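Local coordinates for protein GCN5-related N-acetyltransferase (Anabaena variabilis, PDB 2OZG) that binds coenzyme A in a GNAT-type acetyltransferase fold and probably transfers acetyl groups to amines, possibly those of aminoglycosides, at residues Ala15-Ile20 / Ile45-Phe50; Gly61-Leu66 / Ala83-Ala88; Ala96-Ile101 / Gln123-Lys128; Ile115-Pro120 / Trp286-Val291. All coordinates share one frame; numbering follows the deposited sequence.

How the contacts relate
Contacts 2 and 4 are buried pairings of antiparallel strands, and the strands 75-87 and 115-118 that they contribute are parallel neighbours in the sheet. Contact 3 is mostly buried too, but it joins two helices by side chains alone, with no hydrogen bond between them. Contact 1 is nearer the surface, where two loops share a single direct backbone bond and a water. Contacts 2 and 3 touch through Val85 and Tyr126 and hold the same coenzyme A, one mainly its pantetheine arm, the other its phosphates. Contact 1 touches contact 2 where Phe50 meets Ala64, while contact 4 meets contact 3 through Leu118 and Tyr126 and ties in a distant part of the chain.

Contact 1: residues Ala15-Ile20 / Ile45-Phe50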
# COMPACT_ATOMS: atom_id res chain seq x y z
N ALA A 15 -29.00 34.33 -9.11
CA ALA A 15 -27.92 34.48 -10.09
C ALA A 15 -28.52 35.10 -11.34
O ALA A 15 -29.69 34.93 -11.59
CB ALA A 15 -27.28 33.11 -10.44
N SER A 16 -27.68 35.81 -12.11
CA SER A 16 -28.06 36.49 -13.34
C SER A 16 -26.90 36.34 -14.30
O SER A 16 -25.80 35.91 -13.91
CB SER A 16 -28.23 37.98 -13.07
OG SER A 16 -26.97 38.58 -12.83
N GLN A 17 -27.12 36.76 -15.53
CA GLN A 17 -26.08 36.74 -16.54
C GLN A 17 -24.92 37.58 -16.08
O GLN A 17 -23.81 37.40 -16.55
CB GLN A 17 -26.63 37.31 -17.86
CG GLN A 17 -27.47 36.35 -18.67
CD GLN A 17 -26.63 35.28 -19.33
OE1 GLN A 17 -26.27 34.26 -18.72
NE2 GLN A 17 -26.31 35.51 -20.61
N GLU A 18 -25.17 38.53 -15.19
CA GLU A 18 -24.14 39.45 -14.75
C GLU A 18 -23.16 38.81 -13.80
O GLU A 18 -22.00 39.25 -13.69
CB GLU A 18 -24.77 40.66 -14.07
CG GLU A 18 -23.83 41.86 -13.89
CD GLU A 18 -23.46 42.58 -15.22
OE1 GLU A 18 -24.23 42.46 -16.21
OE2 GLU A 18 -22.40 43.28 -15.24
N ASN A 19 -23.58 37.77 -13.10
CA ASN A 19 -22.71 37.15 -12.12
C ASN A 19 -22.53 35.62 -12.21
O ASN A 19 -21.78 35.10 -11.42
CB ASN A 19 -23.18 37.53 -10.70
CG ASN A 19 -24.63 37.06 -10.42
OD1 ASN A 19 -25.08 36.03 -10.96
ND2 ASN A 19 -25.34 37.79 -9.56
N ILE A 20 -23.18 34.92 -13.13
CA ILE A 20 -23.11 33.43 -13.16
C ILE A 20 -21.74 32.86 -13.57
O ILE A 20 -21.36 31.75 -13.19
CB ILE A 20 -24.23 32.82 -14.09
CG1 ILE A 20 -24.41 31.32 -13.86
CG2 ILE A 20 -23.93 33.13 -15.57
CD1 ILE A 20 -24.60 30.93 -12.37
N ILE A 45 -28.26 22.29 -14.24
CA ILE A 45 -29.15 22.74 -13.17
C ILE A 45 -30.03 23.92 -13.52
O ILE A 45 -31.16 24.02 -13.06
CB ILE A 45 -28.34 23.12 -11.95
CG1 ILE A 45 -27.73 21.85 -11.38
CG2 ILE A 45 -29.21 23.89 -10.93
CD1 ILE A 45 -26.95 22.00 -10.13
N GLY A 46 -29.50 24.84 -14.33
CA GLY A 46 -30.25 26.03 -14.69
C GLY A 46 -29.92 27.21 -13.79
O GLY A 46 -29.98 27.15 -12.57
N LEU A 47 -29.56 28.30 -14.43
CA LEU A 47 -29.22 29.56 -13.79
C LEU A 47 -30.28 30.08 -12.81
O LEU A 47 -29.94 30.75 -11.83
CB LEU A 47 -29.00 30.61 -14.91
CG LEU A 47 -28.55 32.03 -14.59
CD1 LEU A 47 -27.87 32.68 -15.81
CD2 LEU A 47 -29.69 32.91 -14.13
N GLU A 48 -31.55 29.81 -13.12
CA GLU A 48 -32.68 30.24 -12.30
C GLU A 48 -32.61 29.67 -10.91
O GLU A 48 -33.16 30.27 -9.99
CB GLU A 48 -34.03 29.84 -12.92
CG GLU A 48 -34.14 28.39 -13.44
CD GLU A 48 -33.40 28.17 -14.78
N ASN A 49 -31.96 28.50 -10.78
CA ASN A 49 -31.81 27.80 -9.51
C ASN A 49 -30.61 28.21 -8.71
O ASN A 49 -30.46 27.81 -7.56
CB ASN A 49 -31.78 26.29 -9.77
CG ASN A 49 -33.09 25.79 -10.30
OD1 ASN A 49 -34.13 26.23 -9.85
ND2 ASN A 49 -33.05 24.92 -11.32
N PHE A 50 -29.73 29.01 -9.30
CA PHE A 50 -28.56 29.47 -8.52
C PHE A 50 -28.82 30.79 -7.78
O PHE A 50 -29.65 31.64 -8.18
CB PHE A 50 -27.32 29.55 -9.37
CG PHE A 50 -26.77 28.22 -9.76
CD1 PHE A 50 -27.21 27.59 -10.90
CD2 PHE A 50 -25.75 27.65 -9.05
CE1 PHE A 50 -26.65 26.39 -11.29
CE2 PHE A 50 -25.19 26.44 -9.42
CZ PHE A 50 -25.64 25.82 -10.55
O HOH W 1 -31.31 32.84 -10.77
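Leu47 reaches across from one loop to Ala15, Gln17 and Ile20 of the other. From CB its chain runs on with CG anti to the backbone N (chi1 -177°), and CG splits into two methyls with different neighbours. CD1 lies 3.7 Å from Gln17 OE1, and the same methyl packs against Ile20 CG2 at 4.0 Å. CD2 rests on the backbone instead, 3.2 Å from Ala15 O. A branched leucine suits this place because one methyl covers a side-chain cluster and the other a peptide. An alanine here would probably take away the methyl packed on Ile20 CG2 and open a gap beside the Ala15 carbonyl. Next to it, Ala15 N donates to Phe50 O at 2.9 Å, nearly straight at the hydrogen (171°). The small Ala15 lets its CB come within 3.7 Å of Phe50 CB, while the Phe50 ring goes on to Leu23, Leu27 and Val42. A water within hydrogen-bonding distance of both Ala15 O and Leu47 O probably adds a second, water-mediated tie. Together these bonds join the ends of strands 10-14 and 50-55 around helices 20-30 and 37-45, the beta-alpha-alpha-beta opening of the GNAT fold.

Contact 2: residues Gly61-Leu66 / Ala83-Ala88; sequences GGLAIL and AAVGIA. With COA (coenzyme A), chain C.
This is a buried antiparallel strand pairing, in which Leu63 packs on Val85 within the hairpin of strands 58-72 and 75-87. The axes of segments 61-66 and 83-87 approach to 4.7 Å, with their directions 164° apart. Gly62 and Gly86 bond to each other in both directions, Gly62 N to Gly86 O at 2.9 Å, as do Ala64 and Ala83. Between these pairs Leu63 faces two residues, Ala84 and Val85, so the register slips by one. Ala84 takes up the extra length with a positive phi (45°). Such a beta bulge in this strand is a hallmark of GNAT enzymes: it turns backbone N-H groups from the neighbouring strand toward the cofactor. Val85 N accordingly lies 3.1 Å from COA S1P. Ile87 N donates to COA OAP at 3.0 Å, holding the pantetheine hydroxyl to the backbone, and Ile87 CG1 lies 3.7 Å from the pyrophosphate oxygen COA O4A. Leu63 and Val85 lie side by side, pointing the same way, with Leu63 CB 3.9 Å from Val85 CG2; Leu63 CG sits between its backbone N and carbonyl carbon (chi1 53°), from where CD2 comes within 4.1 Å of the same methyl. Beyond them Leu63 reaches helix 96-110. Small residues let the strands close up: a CB on Gly61 would fall 2.3 Å from Gly86 O, and on the opposite face Ala64 meets Ala83.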
# COMPACT_ATOMS: atom_id res chain seq x y z
N GLY A 61 -19.84 34.15 -3.16
CA GLY A 61 -20.13 32.76 -3.24
C GLY A 61 -21.57 32.53 -3.61
O GLY A 61 -22.28 33.48 -4.03
N GLY A 62 -22.01 31.29 -3.45
CA GLY A 62 -23.35 30.94 -3.82
C GLY A 62 -23.69 29.49 -3.68
O GLY A 62 -22.93 28.70 -3.14
N LEU A 63 -24.87 29.14 -4.17
CA LEU A 63 -25.32 27.78 -4.16
C LEU A 63 -26.44 27.60 -5.19
O LEU A 63 -26.87 28.57 -5.86
CB LEU A 63 -25.77 27.39 -2.71
CG LEU A 63 -26.81 28.32 -2.01
CD1 LEU A 63 -28.17 28.27 -2.66
CD2 LEU A 63 -27.01 28.01 -0.57
N ALA A 64 -26.91 26.36 -5.30
CA ALA A 64 -28.08 25.98 -6.05
C ALA A 64 -29.16 25.41 -5.14
O ALA A 64 -28.88 24.64 -4.18
CB ALA A 64 -27.74 24.93 -7.13
N ILE A 65 -30.38 25.83 -5.40
CA ILE A 65 -31.57 25.30 -4.75
C ILE A 65 -32.28 24.40 -5.79
O ILE A 65 -32.59 24.87 -6.90
CB ILE A 65 -32.58 26.41 -4.35
CG1 ILE A 65 -31.96 27.44 -3.42
CG2 ILE A 65 -33.77 25.75 -3.63
CD1 ILE A 65 -32.95 28.54 -3.08
N LEU A 66 -32.57 23.15 -5.41
CA LEU A 66 -33.27 22.17 -6.29
C LEU A 66 -34.65 21.87 -5.75
O LEU A 66 -34.81 21.08 -4.79
CB LEU A 66 -32.45 20.85 -6.45
CG LEU A 66 -31.02 21.06 -6.94
CD1 LEU A 66 -30.27 19.74 -7.10
CD2 LEU A 66 -30.99 21.81 -8.26
N ALA A 83 -27.50 22.40 -3.22
CA ALA A 83 -26.33 21.90 -3.84
C ALA A 83 -25.25 23.00 -4.05
O ALA A 83 -25.51 24.22 -4.05
CB ALA A 83 -26.70 21.25 -5.18
N ALA A 84 -24.04 22.53 -4.29
CA ALA A 84 -22.88 23.38 -4.64
C ALA A 84 -22.70 24.64 -3.78
O ALA A 84 -22.61 25.75 -4.31
CB ALA A 84 -22.95 23.74 -6.11
N VAL A 85 -22.66 24.48 -2.46
CA VAL A 85 -22.44 25.61 -1.59
C VAL A 85 -20.96 25.92 -1.61
O VAL A 85 -20.14 25.08 -1.25
CB VAL A 85 -22.84 25.28 -0.13
CG1 VAL A 85 -22.54 26.46 0.76
CG2 VAL A 85 -24.30 24.92 -0.06
N GLY A 86 -20.61 27.12 -2.03
CA GLY A 86 -19.22 27.53 -2.06
C GLY A 86 -19.03 29.00 -1.78
O GLY A 86 -19.77 29.85 -2.30
N ILE A 87 -18.03 29.29 -0.96
CA ILE A 87 -17.57 30.66 -0.67
C ILE A 87 -16.12 30.73 -1.13
O ILE A 87 -15.34 29.91 -0.75
CB ILE A 87 -17.61 30.96 0.85
CG1 ILE A 87 -19.00 30.68 1.40
CG2 ILE A 87 -17.20 32.38 1.15
CD1 ILE A 87 -20.12 31.66 0.87
N ALA A 88 -15.79 31.71 -1.94
CA ALA A 88 -14.43 31.89 -2.44
C ALA A 88 -13.52 31.99 -1.23
O ALA A 88 -13.83 32.66 -0.24
CB ALA A 88 -14.36 33.16 -3.33
N1A COA C . -15.22 22.83 8.79
C2A COA C . -16.01 22.95 9.88
N3A COA C . -16.77 24.04 10.09
C4A COA C . -16.75 25.06 9.19
C5A COA C . -15.94 24.98 8.06
C6A COA C . -15.16 23.82 7.88
N6A COA C . -14.34 23.63 6.82
N7A COA C . -16.13 26.14 7.38
C8A COA C . -17.02 26.90 8.07
N9A COA C . -17.39 26.22 9.17
C1B COA C . -18.34 26.61 10.25
C2B COA C . -17.71 27.59 11.24
O2B COA C . -16.97 26.91 12.29
C3B COA C . -18.91 28.40 11.72
O3B COA C . -19.42 27.95 12.98
P3B COA C . -19.03 28.72 14.36
O7A COA C . -19.91 29.97 14.33
O8A COA C . -19.33 27.69 15.44
O9A COA C . -17.56 29.08 14.24
C4B COA C . -19.96 28.28 10.62
O4B COA C . -19.52 27.25 9.73
C5B COA C . -20.15 29.59 9.86
O5B COA C . -18.94 29.90 9.16
P1A COA C . -18.88 30.83 7.81
O1A COA C . -20.28 31.28 7.45
O2A COA C . -17.81 31.89 8.04
O3A COA C . -18.29 29.77 6.72
P2A COA C . -17.33 30.17 5.45
O4A COA C . -17.91 31.46 4.87
O5A COA C . -15.89 30.19 5.95
O6A COA C . -17.57 28.88 4.42
CBP COA C . -16.96 26.87 2.95
CCP COA C . -16.56 28.19 3.63
CDP COA C . -18.44 27.01 2.60
CEP COA C . -16.90 25.80 4.04
CAP COA C . -16.04 26.64 1.66
OAP COA C . -16.72 26.97 0.40
C9P COA C . -15.26 25.33 1.38
O9P COA C . -14.07 25.06 1.96
N8P COA C . -15.62 24.40 0.47
C7P COA C . -16.76 24.19 -0.43
C6P COA C . -17.24 22.82 0.04
C5P COA C . -18.46 22.96 0.94
O5P COA C . -18.47 23.75 1.88
N4P COA C . -19.50 22.15 0.68
C3P COA C . -20.75 22.09 1.43
C2P COA C . -21.63 21.12 0.66
S1P COA C . -22.16 21.86 -0.94

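Contact 3: residues Ala96-Ile101 / Gln123-Lys128. With COA (coenzyme A), chain C.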
# COMPACT_ATOMS: atom_id res chain seq x y z
N ALA A 96 -19.97 34.34 5.90
CA ALA A 96 -20.65 34.44 4.60
C ALA A 96 -21.48 33.18 4.34
O ALA A 96 -22.59 33.30 3.84
CB ALA A 96 -19.68 34.68 3.49
N ALA A 97 -20.96 32.00 4.66
CA ALA A 97 -21.73 30.77 4.41
C ALA A 97 -23.00 30.66 5.25
O ALA A 97 -24.04 30.23 4.75
CB ALA A 97 -20.85 29.46 4.54
N ILE A 98 -22.94 31.02 6.52
CA ILE A 98 -24.12 30.91 7.35
C ILE A 98 -25.11 31.99 6.88
O ILE A 98 -26.30 31.73 6.77
CB ILE A 98 -23.77 30.95 8.86
CG1 ILE A 98 -25.02 30.75 9.70
CG2 ILE A 98 -23.09 32.24 9.26
CD1 ILE A 98 -25.71 29.43 9.46
N ALA A 99 -24.63 33.18 6.53
CA ALA A 99 -25.55 34.18 6.02
C ALA A 99 -26.28 33.60 4.80
O ALA A 99 -27.49 33.62 4.72
CB ALA A 99 -24.83 35.48 5.67
N LEU A 100 -25.52 33.03 3.87
CA LEU A 100 -26.10 32.44 2.67
C LEU A 100 -27.19 31.40 3.00
O LEU A 100 -28.33 31.43 2.47
CB LEU A 100 -24.98 31.80 1.83
CG LEU A 100 -25.37 31.06 0.54
CD1 LEU A 100 -26.15 31.92 -0.48
CD2 LEU A 100 -24.12 30.51 -0.08
N ILE A 101 -26.86 30.49 3.89
CA ILE A 101 -27.79 29.41 4.24
C ILE A 101 -29.07 29.90 4.92
O ILE A 101 -30.18 29.42 4.65
CB ILE A 101 -27.08 28.33 5.10
CG1 ILE A 101 -25.91 27.69 4.34
CG2 ILE A 101 -28.14 27.24 5.55
CD1 ILE A 101 -26.28 27.08 2.97
N GLN A 123 -20.39 19.55 8.87
CA GLN A 123 -21.65 19.58 9.62
C GLN A 123 -21.90 20.83 10.47
O GLN A 123 -23.06 21.28 10.56
CB GLN A 123 -21.73 18.33 10.54
CG GLN A 123 -21.88 17.11 9.76
CD GLN A 123 -22.18 15.88 10.55
OE1 GLN A 123 -22.89 15.03 10.04
NE2 GLN A 123 -21.68 15.77 11.81
N ARG A 124 -20.85 21.38 11.06
CA ARG A 124 -20.97 22.49 12.02
C ARG A 124 -21.74 23.64 11.41
O ARG A 124 -22.61 24.23 12.04
CB ARG A 124 -19.58 22.93 12.50
CG ARG A 124 -19.51 23.99 13.62
CD ARG A 124 -18.03 24.54 13.85
N LEU A 125 -21.39 23.98 10.19
CA LEU A 125 -22.07 25.06 9.46
C LEU A 125 -23.59 24.84 9.35
O LEU A 125 -24.42 25.69 9.74
CB LEU A 125 -21.47 25.17 8.06
CG LEU A 125 -22.28 26.00 7.02
CD1 LEU A 125 -22.32 27.41 7.51
CD2 LEU A 125 -21.64 25.93 5.65
N TYR A 126 -23.98 23.70 8.80
CA TYR A 126 -25.40 23.44 8.61
C TYR A 126 -26.21 23.26 9.89
O TYR A 126 -27.34 23.64 9.94
CB TYR A 126 -25.59 22.33 7.63
CG TYR A 126 -24.91 22.66 6.32
CD1 TYR A 126 -25.46 23.57 5.45
CD2 TYR A 126 -23.71 22.04 5.95
CE1 TYR A 126 -24.86 23.86 4.24
CE2 TYR A 126 -23.08 22.32 4.76
CZ TYR A 126 -23.66 23.23 3.91
OH TYR A 126 -23.10 23.52 2.73
N ARG A 127 -25.61 22.68 10.94
CA ARG A 127 -26.27 22.58 12.23
C ARG A 127 -26.53 23.98 12.80
O ARG A 127 -27.53 24.17 13.51
CB ARG A 127 -25.43 21.75 13.20
CG ARG A 127 -25.38 20.29 12.80
CD ARG A 127 -24.46 19.48 13.67
NE ARG A 127 -24.76 18.06 13.60
CZ ARG A 127 -23.93 17.10 14.02
NH1 ARG A 127 -22.73 17.43 14.44
NH2 ARG A 127 -24.31 15.83 13.99
N LYS A 128 -25.65 24.95 12.53
CA LYS A 128 -25.91 26.34 12.97
C LYS A 128 -27.22 26.81 12.35
O LYS A 128 -27.88 27.61 12.93
CB LYS A 128 -24.81 27.35 12.58
CG LYS A 128 -23.59 27.34 13.44
CD LYS A 128 -22.67 28.56 13.19
CE LYS A 128 -23.15 29.87 13.90
NZ LYS A 128 -23.01 29.90 15.42
N1A COA C . -15.22 22.83 8.79
C2A COA C . -16.01 22.95 9.88
N3A COA C . -16.77 24.04 10.09
C4A COA C . -16.75 25.06 9.19
C5A COA C . -15.94 24.98 8.06
C6A COA C . -15.16 23.82 7.88
N6A COA C . -14.34 23.63 6.82
N7A COA C . -16.13 26.14 7.38
C8A COA C . -17.02 26.90 8.07
N9A COA C . -17.39 26.22 9.17
C1B COA C . -18.34 26.61 10.25
C2B COA C . -17.71 27.59 11.24
O2B COA C . -16.97 26.91 12.29
C3B COA C . -18.91 28.40 11.72
O3B COA C . -19.42 27.95 12.98
P3B COA C . -19.03 28.72 14.36
O7A COA C . -19.91 29.97 14.33
O8A COA C . -19.33 27.69 15.44
O9A COA C . -17.56 29.08 14.24
C4B COA C . -19.96 28.28 10.62
O4B COA C . -19.52 27.25 9.73
C5B COA C . -20.15 29.59 9.86
O5B COA C . -18.94 29.90 9.16
P1A COA C . -18.88 30.83 7.81
O1A COA C . -20.28 31.28 7.45
O2A COA C . -17.81 31.89 8.04
O3A COA C . -18.29 29.77 6.72
P2A COA C . -17.33 30.17 5.45
O4A COA C . -17.91 31.46 4.87
O5A COA C . -15.89 30.19 5.95
O6A COA C . -17.57 28.88 4.42
CBP COA C . -16.96 26.87 2.95
CCP COA C . -16.56 28.19 3.63
CDP COA C . -18.44 27.01 2.60
CEP COA C . -16.90 25.80 4.04
CAP COA C . -16.04 26.64 1.66
OAP COA C . -16.72 26.97 0.40
C9P COA C . -15.26 25.33 1.38
O9P COA C . -14.07 25.06 1.96
N8P COA C . -15.62 24.40 0.47
C7P COA C . -16.76 24.19 -0.43
C6P COA C . -17.24 22.82 0.04
C5P COA C . -18.46 22.96 0.94
O5P COA C . -18.47 23.75 1.88
N4P COA C . -19.50 22.15 0.68
C3P COA C . -20.75 22.09 1.43
C2P COA C . -21.63 21.12 0.66
S1P COA C . -22.16 21.86 -0.94
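Ala97 and Ile98 meet Leu125 beside the pyrophosphate site of the GNAT fold, where the first turn of helix 96-110 receives coenzyme A. Ala97 N donates to COA O4A at 3.1 Å and Ile98 N to COA O1A at 2.8 Å; bonding at a helix N-terminus would probably also help to balance the phosphate charge. Gly93 N and Gly95 N add further bonds. The short axes of 96-101 and 123-128 lie 9.7 Å apart and cross at -42°, and apolar side chains bridge the gap. Leu125 forks between helix and cofactor: its CD2 touches Ala97 CB at 3.8 Å, while its CD1 lies 3.6 Å from COA O4B. Ala97, with only a methyl, leaves room for both Leu125 and the phosphates. The Ile98 and Lys128 side chains cross at about a right angle, Ile98 CD1 meeting Lys128 CB, and the lysine then bends at chi3 and chi4, giving NZ a weak bond to COA O7A. The Tyr126 ring turns its edge to Ile101, with CE1 3.7 Å from Ile101 CD1, and has COA C3P at its edge too. An alanine in place of Tyr126 would probably open a gap between Ile101 and the pantetheine. Helix 123-128 thus sits between helix 96-110 and strand 279-290, whose Met287 touches Gln123 and Arg127, while Gln123 N bonds to Glu275 of a second subunit.

Contact 4: residues Ile115-Pro120 / Trp286-Val291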
# COMPACT_ATOMS: atom_id res chain seq x y z
N ILE A 115 -39.47 21.10 3.88
CA ILE A 115 -38.19 20.46 4.23
C ILE A 115 -37.12 20.75 3.18
O ILE A 115 -37.42 21.15 2.05
CB ILE A 115 -38.31 18.96 4.40
CG1 ILE A 115 -38.95 18.35 3.17
CG2 ILE A 115 -39.20 18.60 5.63
CD1 ILE A 115 -38.82 16.85 3.12
N SER A 116 -35.87 20.60 3.60
CA SER A 116 -34.70 20.85 2.75
C SER A 116 -33.66 19.81 3.15
O SER A 116 -33.55 19.46 4.31
CB SER A 116 -34.15 22.25 2.95
OG SER A 116 -32.95 22.52 2.19
N VAL A 117 -32.93 19.31 2.17
CA VAL A 117 -31.92 18.28 2.35
C VAL A 117 -30.62 18.68 1.60
O VAL A 117 -30.67 19.36 0.56
CB VAL A 117 -32.46 16.94 1.79
CG1 VAL A 117 -31.33 15.82 1.67
CG2 VAL A 117 -33.61 16.46 2.63
N LEU A 118 -29.48 18.21 2.13
CA LEU A 118 -28.15 18.43 1.58
C LEU A 118 -27.16 17.44 2.17
O LEU A 118 -27.37 16.86 3.25
CB LEU A 118 -27.66 19.88 1.85
CG LEU A 118 -27.62 20.42 3.29
CD1 LEU A 118 -26.42 19.92 4.06
CD2 LEU A 118 -27.58 21.92 3.25
N TYR A 119 -26.05 17.27 1.46
CA TYR A 119 -24.92 16.43 1.83
C TYR A 119 -23.87 17.43 2.34
O TYR A 119 -23.42 18.33 1.57
CB TYR A 119 -24.40 15.64 0.63
CG TYR A 119 -25.21 14.43 0.26
CD1 TYR A 119 -24.90 13.22 0.83
CD2 TYR A 119 -26.26 14.49 -0.66
CE1 TYR A 119 -25.62 12.08 0.52
CE2 TYR A 119 -26.98 13.34 -1.02
CZ TYR A 119 -26.66 12.16 -0.40
OH TYR A 119 -27.29 11.00 -0.64
N PRO A 120 -23.57 17.40 3.65
CA PRO A 120 -22.66 18.48 4.13
C PRO A 120 -21.13 18.23 3.90
O PRO A 120 -20.68 17.13 4.05
CB PRO A 120 -22.91 18.47 5.64
CG PRO A 120 -23.12 16.97 5.92
CD PRO A 120 -24.00 16.53 4.76
N TRP A 286 -26.72 12.34 4.87
CA TRP A 286 -27.25 13.58 4.47
C TRP A 286 -28.08 14.20 5.59
O TRP A 286 -28.52 13.52 6.54
CB TRP A 286 -28.04 13.47 3.16
CG TRP A 286 -28.85 12.26 2.97
CD1 TRP A 286 -28.44 11.09 2.38
CD2 TRP A 286 -30.23 12.08 3.30
NE1 TRP A 286 -29.49 10.19 2.35
CE2 TRP A 286 -30.60 10.79 2.84
CE3 TRP A 286 -31.19 12.88 3.93
CZ2 TRP A 286 -31.90 10.29 2.98
CZ3 TRP A 286 -32.47 12.40 4.05
CH2 TRP A 286 -32.81 11.10 3.58
N MSE A 287 -28.32 15.50 5.45
CA MSE A 287 -28.99 16.23 6.46
C MSE A 287 -30.25 16.80 5.98
O MSE A 287 -30.41 17.09 4.79
CB MSE A 287 -28.08 17.34 6.90
CG MSE A 287 -26.82 16.91 7.63
SE MSE A 287 -25.79 18.45 8.32
CE MSE A 287 -25.41 17.80 10.17
N LEU A 288 -31.15 17.06 6.93
CA LEU A 288 -32.48 17.62 6.63
C LEU A 288 -32.80 18.79 7.56
O LEU A 288 -32.44 18.77 8.74
CB LEU A 288 -33.54 16.52 6.84
CG LEU A 288 -35.00 16.89 6.45
CD1 LEU A 288 -35.74 15.84 5.63
CD2 LEU A 288 -35.81 17.29 7.70
N ARG A 289 -33.46 19.80 7.02
CA ARG A 289 -33.93 20.91 7.78
C ARG A 289 -35.45 20.89 7.73
O ARG A 289 -36.05 20.83 6.63
CB ARG A 289 -33.39 22.23 7.21
CG ARG A 289 -33.06 23.31 8.31
CD ARG A 289 -34.24 23.93 9.02
NE ARG A 289 -33.75 24.94 9.96
CZ ARG A 289 -34.52 25.66 10.76
NH1 ARG A 289 -35.84 25.48 10.76
NH2 ARG A 289 -33.97 26.51 11.60
N ILE A 290 -36.08 20.88 8.89
CA ILE A 290 -37.54 21.09 8.95
C ILE A 290 -37.76 22.58 8.80
O ILE A 290 -37.49 23.36 9.71
CB ILE A 290 -38.12 20.60 10.27
CG1 ILE A 290 -37.80 19.11 10.46
CG2 ILE A 290 -39.62 20.96 10.38
CD1 ILE A 290 -38.69 18.11 9.74
N VAL A 291 -38.21 22.99 7.62
CA VAL A 291 -38.42 24.39 7.33
C VAL A 291 -39.77 24.91 7.91
O VAL A 291 -39.86 26.03 8.44
CB VAL A 291 -38.35 24.65 5.82
CG1 VAL A 291 -38.64 26.12 5.49
CG2 VAL A 291 -36.98 24.23 5.26
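Strands 115-118 and 286-290 run antiparallel, their axes 4.6 Å apart at 161°, and Ser116 with Arg289 and Leu118 with Met287 form the hydrogen-bonded pairs. Arg289 N to Ser116 O is 2.7 Å. With strand 75-87 parallel to 115-118 on its other side, this pairing brings a strand from the second GNAT region against the first, consistent with the tandem GNAT arrangement of Eis-like proteins. One face of the pairing is apolar. Val117 and Leu288 are opposed there, with Val117 CG2 3.7 Å from Leu288 CD1, and Ile115 extends the patch toward Ile290. Beta-branched valine and isoleucine suit such extended backbone. Val117 sends its other methyl, CG1, to Trp286 CE3 at 3.7 Å. On the opposite face Ser116 OG bonds to Ala80 O, and Arg289 is held by a salt bridge from NH1 to Asp316 while the same nitrogen donates to Ile290 O.

At the end of the pair Trp286 meets Tyr119 in an offset edge-to-face stack, the indole edge toward the phenol face. The centroid of the five-membered ring is 5.0 Å from that of Tyr119 and the planes stand at 64°. Trp286 CB covers the centre of the same phenol face, 3.9 Å from the centroid. Tyr119 OH is fixed by Asp394 O near the chain terminus. Met287, present as selenomethionine, has CG anti to its carbonyl carbon (chi1 -68°), which sets CG beside the Pro120 ring, 4.0 Å from Pro120 CD, and from there SE rests against Pro120 CG at 3.9 Å.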